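Local coordinates for protein probable chitinase A (PDB 4TX8) that probably hydrolyses internal linkages of chitin as a family 18 endochitinase that carries a chitin-binding module, at residues D364-L376 / K383-M395. Numbering follows the deposited sequence.
Sequences DTVAKALTCLTTL and KPAQAYPAFRGVM
In the TIM barrel of this family 18 glycoside hydrolase, the right-handed beta-alpha-beta crossover from strand 345-350 passes through helix 363-375 to strand 393-397, and V366, L370 and L373 of the helix pack on F391 and V394 at the second strand and its approach. The short axes of 364-375 and 393-395 come within 9.6 Å at 143°, consistent with a barrel helix running back over the parallel sheet. V394 is the outward-facing strand residue here: its CG2 lies 3.8 Å from V366 CG1 and 3.9 Å from L370 CD2. F347 of the preceding strand and helix 410-417 extend this apolar layer.

One turn further along the helix, L373 sends its CD1 branch over a face of the F391 ring, 3.7 Å from the centroid and 18° off the normal, a CH-pi contact displaced toward CZ. The F391 ring, whose CG lies trans to the main-chain nitrogen, points at the helix, and L370 CD2 meets it obliquely. The other L373 methyl, CD2, reaches Y388 CD2.

Past the strand-facing portion, the returning loop grips the last turn of the helix through backbone. Y388 N donates to L373 O at 2.9 Å, in the carbonyl plane with a C=O...N angle of 157°, while a CA-H...O contact joins T374 CA to Y388 O. T374 OG1 hydrogen-bonds to L370 O (2.8 Å) from above the carbonyl plane, so that this oxygen takes two donors, OG1 and T374 N. L376, the first residue to depart from helical backbone angles, has positive phi, and its CD1 packs against P384 CB and the A387 backbone. P384 CD rests 3.6 Å from C372 SG, the sulfur that is bonded to C379 in the intervening loop.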
ATOM      1  N   ASP A 364     -10.707   2.540 -14.323  1.00 34.48           N
ATOM      2  CA  ASP A 364     -11.998   1.934 -14.634  0.51 38.14           C
ATOM      3  C   ASP A 364     -12.100   0.526 -14.054  1.00 34.55           C
ATOM      4  O   ASP A 364     -13.120   0.150 -13.481  1.00 35.89           O
ATOM      5  CB  ASP A 364     -12.216   1.892 -16.149  0.51 42.16           C
ATOM      6  CG  ASP A 364     -13.602   1.404 -16.527  0.51 46.29           C
ATOM      7  OD1 ASP A 364     -14.594   1.972 -16.024  0.51 48.08           O
ATOM      8  OD2 ASP A 364     -13.702   0.447 -17.324  0.51 51.09           O
ATOM      9  N   THR A 365     -11.032  -0.250 -14.217  1.00 32.42           N
ATOM     10  CA  THR A 365     -10.963  -1.603 -13.673  1.00 32.65           C
ATOM     11  C   THR A 365     -11.143  -1.593 -12.156  1.00 31.18           C
ATOM     12  O   THR A 365     -11.891  -2.406 -11.605  1.00 31.46           O
ATOM     13  CB  THR A 365      -9.623  -2.283 -14.020  1.00 35.74           C
ATOM     14  OG1 THR A 365      -9.617  -2.648 -15.404  1.00 40.05           O
ATOM     15  CG2 THR A 365      -9.414  -3.529 -13.171  1.00 35.71           C
ATOM     16  N   VAL A 366     -10.458  -0.668 -11.488  1.00 28.40           N
ATOM     17  CA  VAL A 366     -10.585  -0.522 -10.043  1.00 27.18           C
ATOM     18  C   VAL A 366     -12.032  -0.200  -9.673  1.00 29.16           C
ATOM     19  O   VAL A 366     -12.603  -0.826  -8.780  1.00 27.95           O
ATOM     20  CB  VAL A 366      -9.649   0.576  -9.490  1.00 25.84           C
ATOM     21  CG1 VAL A 366      -9.960   0.864  -8.029  1.00 23.11           C
ATOM     22  CG2 VAL A 366      -8.188   0.168  -9.658  1.00 25.47           C
ATOM     23  N   ALA A 367     -12.624   0.763 -10.376  1.00 28.69           N
ATOM     24  CA  ALA A 367     -14.009   1.153 -10.121  1.00 31.26           C
ATOM     25  C   ALA A 367     -14.960  -0.033 -10.279  1.00 34.80           C
ATOM     26  O   ALA A 367     -15.881  -0.209  -9.478  1.00 36.09           O
ATOM     27  CB  ALA A 367     -14.421   2.291 -11.046  1.00 29.87           C
ATOM     28  N   LYS A 368     -14.731  -0.845 -11.308  1.00 34.68           N
ATOM     29  CA  LYS A 368     -15.563  -2.020 -11.558  1.00 40.43           C
ATOM     30  C   LYS A 368     -15.468  -3.029 -10.419  1.00 35.60           C
ATOM     31  O   LYS A 368     -16.480  -3.577  -9.982  1.00 36.09           O
ATOM     32  CB  LYS A 368     -15.168  -2.692 -12.873  1.00 46.67           C
ATOM     33  CG  LYS A 368     -15.882  -2.152 -14.101  1.00 55.14           C
ATOM     34  CD  LYS A 368     -15.334  -2.795 -15.367  1.00 62.82           C
ATOM     35  CE  LYS A 368     -15.233  -4.306 -15.218  1.00 67.46           C
ATOM     36  NZ  LYS A 368     -14.405  -4.923 -16.290  1.00 71.18           N
ATOM     37  N   ALA A 369     -14.250  -3.274  -9.944  1.00 27.18           N
ATOM     38  CA  ALA A 369     -14.040  -4.204  -8.839  1.00 31.73           C
ATOM     39  C   ALA A 369     -14.709  -3.699  -7.559  1.00 34.68           C
ATOM     40  O   ALA A 369     -15.287  -4.479  -6.802  1.00 34.87           O
ATOM     41  CB  ALA A 369     -12.549  -4.433  -8.608  1.00 25.75           C
ATOM     42  N   LEU A 370     -14.640  -2.391  -7.329  1.00 35.18           N
ATOM     43  CA  LEU A 370     -15.237  -1.791  -6.139  1.00 32.58           C
ATOM     44  C   LEU A 370     -16.759  -1.911  -6.118  1.00 33.71           C
ATOM     45  O   LEU A 370     -17.331  -2.392  -5.143  1.00 36.86           O
ATOM     46  CB  LEU A 370     -14.840  -0.320  -6.024  1.00 33.09           C
ATOM     47  CG  LEU A 370     -13.411  -0.039  -5.559  1.00 34.23           C
ATOM     48  CD1 LEU A 370     -13.125   1.456  -5.609  1.00 33.51           C
ATOM     49  CD2 LEU A 370     -13.185  -0.591  -4.157  1.00 31.84           C
ATOM     50  N   THR A 371     -17.411  -1.462  -7.188  1.00 32.72           N
ATOM     51  CA  THR A 371     -18.870  -1.510  -7.255  1.00 38.59           C
ATOM     52  C   THR A 371     -19.384  -2.948  -7.234  1.00 36.81           C
ATOM     53  O   THR A 371     -20.440  -3.226  -6.668  1.00 40.65           O
ATOM     54  CB  THR A 371     -19.408  -0.801  -8.513  1.00 44.61           C
ATOM     55  OG1 THR A 371     -18.980  -1.504  -9.687  1.00 48.61           O
ATOM     56  CG2 THR A 371     -18.910   0.636  -8.567  1.00 41.02           C
ATOM     57  N   CYS A 372     -18.633  -3.857  -7.850  1.00 31.74           N
ATOM     58  CA  CYS A 372     -18.982  -5.274  -7.829  1.00 36.02           C
ATOM     59  C   CYS A 372     -18.961  -5.803  -6.402  1.00 36.40           C
ATOM     60  O   CYS A 372     -19.908  -6.449  -5.956  1.00 35.48           O
ATOM     61  CB  CYS A 372     -18.023  -6.086  -8.706  1.00 31.29           C
ATOM     62  SG  CYS A 372     -18.263  -7.881  -8.625  1.00 39.43           S
ATOM     63  N   LEU A 373     -17.880  -5.514  -5.686  1.00 33.67           N
ATOM     64  CA  LEU A 373     -17.745  -5.950  -4.303  1.00 33.78           C
ATOM     65  C   LEU A 373     -18.785  -5.302  -3.387  1.00 33.73           C
ATOM     66  O   LEU A 373     -19.365  -5.973  -2.536  1.00 34.49           O
ATOM     67  CB  LEU A 373     -16.333  -5.654  -3.790  1.00 30.40           C
ATOM     68  CG  LEU A 373     -15.225  -6.596  -4.270  1.00 31.38           C
ATOM     69  CD1 LEU A 373     -13.846  -5.991  -4.038  1.00 28.32           C
ATOM     70  CD2 LEU A 373     -15.333  -7.945  -3.576  1.00 27.51           C
ATOM     71  N   THR A 374     -19.033  -4.008  -3.571  1.00 33.16           N
ATOM     72  CA  THR A 374     -19.892  -3.264  -2.651  1.00 36.95           C
ATOM     73  C   THR A 374     -21.390  -3.375  -2.944  1.00 40.00           C
ATOM     74  O   THR A 374     -22.200  -3.353  -2.019  1.00 42.97           O
ATOM     75  CB  THR A 374     -19.530  -1.761  -2.630  1.00 35.80           C
ATOM     76  OG1 THR A 374     -19.631  -1.219  -3.952  1.00 36.91           O
ATOM     77  CG2 THR A 374     -18.114  -1.555  -2.101  1.00 31.92           C
ATOM     78  N   THR A 375     -21.765  -3.474  -4.217  1.00 38.57           N
ATOM     79  CA  THR A 375     -23.180  -3.436  -4.583  1.00 39.26           C
ATOM     80  C   THR A 375     -23.608  -4.537  -5.548  1.00 41.89           C
ATOM     81  O   THR A 375     -24.735  -4.516  -6.042  1.00 44.09           O
ATOM     82  CB  THR A 375     -23.559  -2.092  -5.232  1.00 41.34           C
ATOM     83  OG1 THR A 375     -22.880  -1.963  -6.486  1.00 41.41           O
ATOM     84  CG2 THR A 375     -23.195  -0.924  -4.328  1.00 40.30           C
ATOM     85  N   LEU A 376     -22.709  -5.477  -5.826  1.00 38.76           N
ATOM     86  CA  LEU A 376     -23.000  -6.600  -6.715  1.00 41.30           C
ATOM     87  C   LEU A 376     -23.350  -6.149  -8.134  1.00 45.91           C
ATOM     88  O   LEU A 376     -23.989  -6.884  -8.884  1.00 49.74           O
ATOM     89  CB  LEU A 376     -24.140  -7.455  -6.143  1.00 43.14           C
ATOM     90  CG  LEU A 376     -23.790  -8.858  -5.642  1.00 44.15           C
ATOM     91  CD1 LEU A 376     -22.603  -8.811  -4.700  1.00 41.24           C
ATOM     92  CD2 LEU A 376     -24.992  -9.492  -4.957  1.00 43.75           C
ATOM     93  N   LYS A 383     -18.419 -13.131  -8.978  1.00 46.32           N
ATOM     94  CA  LYS A 383     -19.440 -12.383  -8.252  1.00 48.54           C
ATOM     95  C   LYS A 383     -19.465 -12.771  -6.776  1.00 46.99           C
ATOM     96  O   LYS A 383     -19.470 -13.957  -6.448  1.00 51.36           O
ATOM     97  CB  LYS A 383     -20.816 -12.633  -8.877  1.00 52.90           C
ATOM     98  CG  LYS A 383     -21.682 -11.398  -9.040  1.00 55.02           C
ATOM     99  CD  LYS A 383     -23.122 -11.784  -9.346  1.00 55.13           C
ATOM    100  CE  LYS A 383     -23.901 -10.616  -9.933  1.00 57.53           C
ATOM    101  NZ  LYS A 383     -25.356 -10.923 -10.068  1.00 59.73           N
ATOM    102  N   PRO A 384     -19.483 -11.773  -5.880  1.00 42.46           N
ATOM    103  CA  PRO A 384     -19.629 -12.053  -4.447  1.00 43.66           C
ATOM    104  C   PRO A 384     -20.954 -12.749  -4.150  1.00 47.24           C
ATOM    105  O   PRO A 384     -21.922 -12.540  -4.882  1.00 45.44           O
ATOM    106  CB  PRO A 384     -19.590 -10.661  -3.805  1.00 41.03           C
ATOM    107  CG  PRO A 384     -18.943  -9.785  -4.815  1.00 40.75           C
ATOM    108  CD  PRO A 384     -19.326 -10.336  -6.151  1.00 39.96           C
ATOM    109  N   ALA A 385     -20.993 -13.570  -3.105  1.00 52.97           N
ATOM    110  CA  ALA A 385     -22.228 -14.242  -2.713  1.00 56.20           C
ATOM    111  C   ALA A 385     -23.253 -13.208  -2.267  1.00 57.31           C
ATOM    112  O   ALA A 385     -24.409 -13.232  -2.693  1.00 60.31           O
ATOM    113  CB  ALA A 385     -21.966 -15.248  -1.607  1.00 58.19           C
ATOM    114  N   GLN A 386     -22.813 -12.298  -1.407  1.00 53.82           N
ATOM    115  CA  GLN A 386     -23.621 -11.157  -1.006  1.00 52.66           C
ATOM    116  C   GLN A 386     -22.797  -9.886  -1.160  1.00 45.84           C
ATOM    117  O   GLN A 386     -21.571  -9.941  -1.241  1.00 41.22           O
ATOM    118  CB  GLN A 386     -24.111 -11.311   0.434  1.00 58.43           C
ATOM    119  CG  GLN A 386     -23.020 -11.686   1.429  1.00 65.85           C
ATOM    120  CD  GLN A 386     -23.470 -11.531   2.871  1.00 76.92           C
ATOM    121  OE1 GLN A 386     -24.217 -10.611   3.206  1.00 81.87           O
ATOM    122  NE2 GLN A 386     -23.016 -12.434   3.733  1.00 80.04           N
ATOM    123  N   ALA A 387     -23.472  -8.745  -1.210  1.00 42.67           N
ATOM    124  CA  ALA A 387     -22.786  -7.467  -1.318  1.00 40.18           C
ATOM    125  C   ALA A 387     -22.016  -7.166  -0.039  1.00 38.95           C
ATOM    126  O   ALA A 387     -22.419  -7.581   1.048  1.00 37.23           O
ATOM    127  CB  ALA A 387     -23.778  -6.355  -1.619  1.00 37.28           C
ATOM    128  N   TYR A 388     -20.896  -6.462  -0.177  1.00 32.97           N
ATOM    129  CA  TYR A 388     -20.131  -6.008   0.979  1.00 34.93           C
ATOM    130  C   TYR A 388     -20.089  -4.489   1.018  1.00 35.90           C
ATOM    131  O   TYR A 388     -19.118  -3.883   0.557  1.00 32.51           O
ATOM    132  CB  TYR A 388     -18.705  -6.556   0.951  1.00 37.14           C
ATOM    133  CG  TYR A 388     -18.608  -8.037   0.692  1.00 41.23           C
ATOM    134  CD1 TYR A 388     -19.132  -8.958   1.591  1.00 46.58           C
ATOM    135  CD2 TYR A 388     -17.976  -8.516  -0.445  1.00 42.91           C
ATOM    136  CE1 TYR A 388     -19.037 -10.312   1.355  1.00 50.08           C
ATOM    137  CE2 TYR A 388     -17.876  -9.864  -0.688  1.00 46.14           C
ATOM    138  CZ  TYR A 388     -18.405 -10.757   0.213  1.00 53.11           C
ATOM    139  OH  TYR A 388     -18.302 -12.100  -0.037  1.00 61.73           O
ATOM    140  N   PRO A 389     -21.139  -3.866   1.572  1.00 35.30           N
ATOM    141  CA  PRO A 389     -21.202  -2.402   1.623  1.00 35.91           C
ATOM    142  C   PRO A 389     -20.071  -1.774   2.442  1.00 37.78           C
ATOM    143  O   PRO A 389     -19.785  -0.590   2.262  1.00 39.26           O
ATOM    144  CB  PRO A 389     -22.569  -2.128   2.271  1.00 35.85           C
ATOM    145  CG  PRO A 389     -22.953  -3.409   2.948  1.00 35.58           C
ATOM    146  CD  PRO A 389     -22.351  -4.499   2.123  1.00 36.44           C
ATOM    147  N   ALA A 390     -19.430  -2.553   3.309  1.00 32.16           N
ATOM    148  CA  ALA A 390     -18.358  -2.024   4.148  1.00 32.85           C
ATOM    149  C   ALA A 390     -16.959  -2.442   3.686  1.00 32.30           C
ATOM    150  O   ALA A 390     -16.004  -2.337   4.455  1.00 32.62           O
ATOM    151  CB  ALA A 390     -18.572  -2.445   5.596  1.00 31.48           C
ATOM    152  N   PHE A 391     -16.834  -2.913   2.446  1.00 29.97           N
ATOM    153  CA  PHE A 391     -15.521  -3.239   1.884  1.00 28.08           C
ATOM    154  C   PHE A 391     -14.596  -2.030   2.017  1.00 26.77           C
ATOM    155  O   PHE A 391     -14.976  -0.919   1.655  1.00 28.91           O
ATOM    156  CB  PHE A 391     -15.641  -3.671   0.419  1.00 26.98           C
ATOM    157  CG  PHE A 391     -14.343  -4.137  -0.180  1.00 27.54           C
ATOM    158  CD1 PHE A 391     -13.869  -5.415   0.072  1.00 25.54           C
ATOM    159  CD2 PHE A 391     -13.593  -3.296  -0.988  1.00 21.33           C
ATOM    160  CE1 PHE A 391     -12.669  -5.845  -0.472  1.00 27.27           C
ATOM    161  CE2 PHE A 391     -12.393  -3.720  -1.537  1.00 24.35           C
ATOM    162  CZ  PHE A 391     -11.931  -4.996  -1.278  1.00 25.02           C
ATOM    163  N   ARG A 392     -13.395  -2.247   2.551  1.00 27.13           N
ATOM    164  CA  ARG A 392     -12.543  -1.138   2.984  1.00 28.37           C
ATOM    165  C   ARG A 392     -11.991  -0.295   1.831  1.00 28.96           C
ATOM    166  O   ARG A 392     -11.950   0.930   1.930  1.00 32.24           O
ATOM    167  CB  ARG A 392     -11.385  -1.655   3.841  1.00 26.50           C
ATOM    168  CG  ARG A 392     -10.521  -0.547   4.442  1.00 27.80           C
ATOM    169  CD  ARG A 392     -11.328   0.381   5.357  1.00 28.39           C
ATOM    170  NE  ARG A 392     -11.693  -0.262   6.618  1.00 27.14           N
ATOM    171  CZ  ARG A 392     -12.159   0.381   7.685  1.00 30.25           C
ATOM    172  NH1 ARG A 392     -12.322   1.698   7.653  1.00 30.48           N
ATOM    173  NH2 ARG A 392     -12.462  -0.290   8.789  1.00 30.61           N
ATOM    174  N   GLY A 393     -11.558  -0.931   0.746  1.00 26.54           N
ATOM    175  CA  GLY A 393     -11.174  -0.168  -0.429  1.00 25.83           C
ATOM    176  C   GLY A 393      -9.928  -0.575  -1.197  1.00 27.26           C
ATOM    177  O   GLY A 393      -9.767  -1.736  -1.586  1.00 28.19           O
ATOM    178  N   VAL A 394      -9.050   0.400  -1.429  1.00 23.50           N
ATOM    179  CA  VAL A 394      -7.943   0.253  -2.370  1.00 22.29           C
ATOM    180  C   VAL A 394      -6.603   0.705  -1.787  1.00 24.44           C
ATOM    181  O   VAL A 394      -6.513   1.759  -1.153  1.00 25.71           O
ATOM    182  CB  VAL A 394      -8.216   1.060  -3.666  1.00 23.21           C
ATOM    183  CG1 VAL A 394      -7.067   0.917  -4.660  1.00 18.98           C
ATOM    184  CG2 VAL A 394      -9.533   0.629  -4.306  1.00 23.75           C
ATOM    185  N   MET A 395      -5.565  -0.101  -2.001  1.00 20.82           N
ATOM    186  CA  MET A 395      -4.194   0.303  -1.696  1.00 19.88           C
ATOM    187  C   MET A 395      -3.393   0.417  -2.985  1.00 25.21           C
ATOM    188  O   MET A 395      -3.620  -0.343  -3.927  1.00 24.15           O
ATOM    189  CB  MET A 395      -3.525  -0.694  -0.741  1.00 18.05           C
ATOM    190  CG  MET A 395      -2.039  -0.438  -0.465  1.00 23.25           C
ATOM    191  SD  MET A 395      -0.914  -1.119  -1.717  1.00 26.21           S
ATOM    192  CE  MET A 395      -0.534  -2.731  -1.016  1.00 25.26           C
TER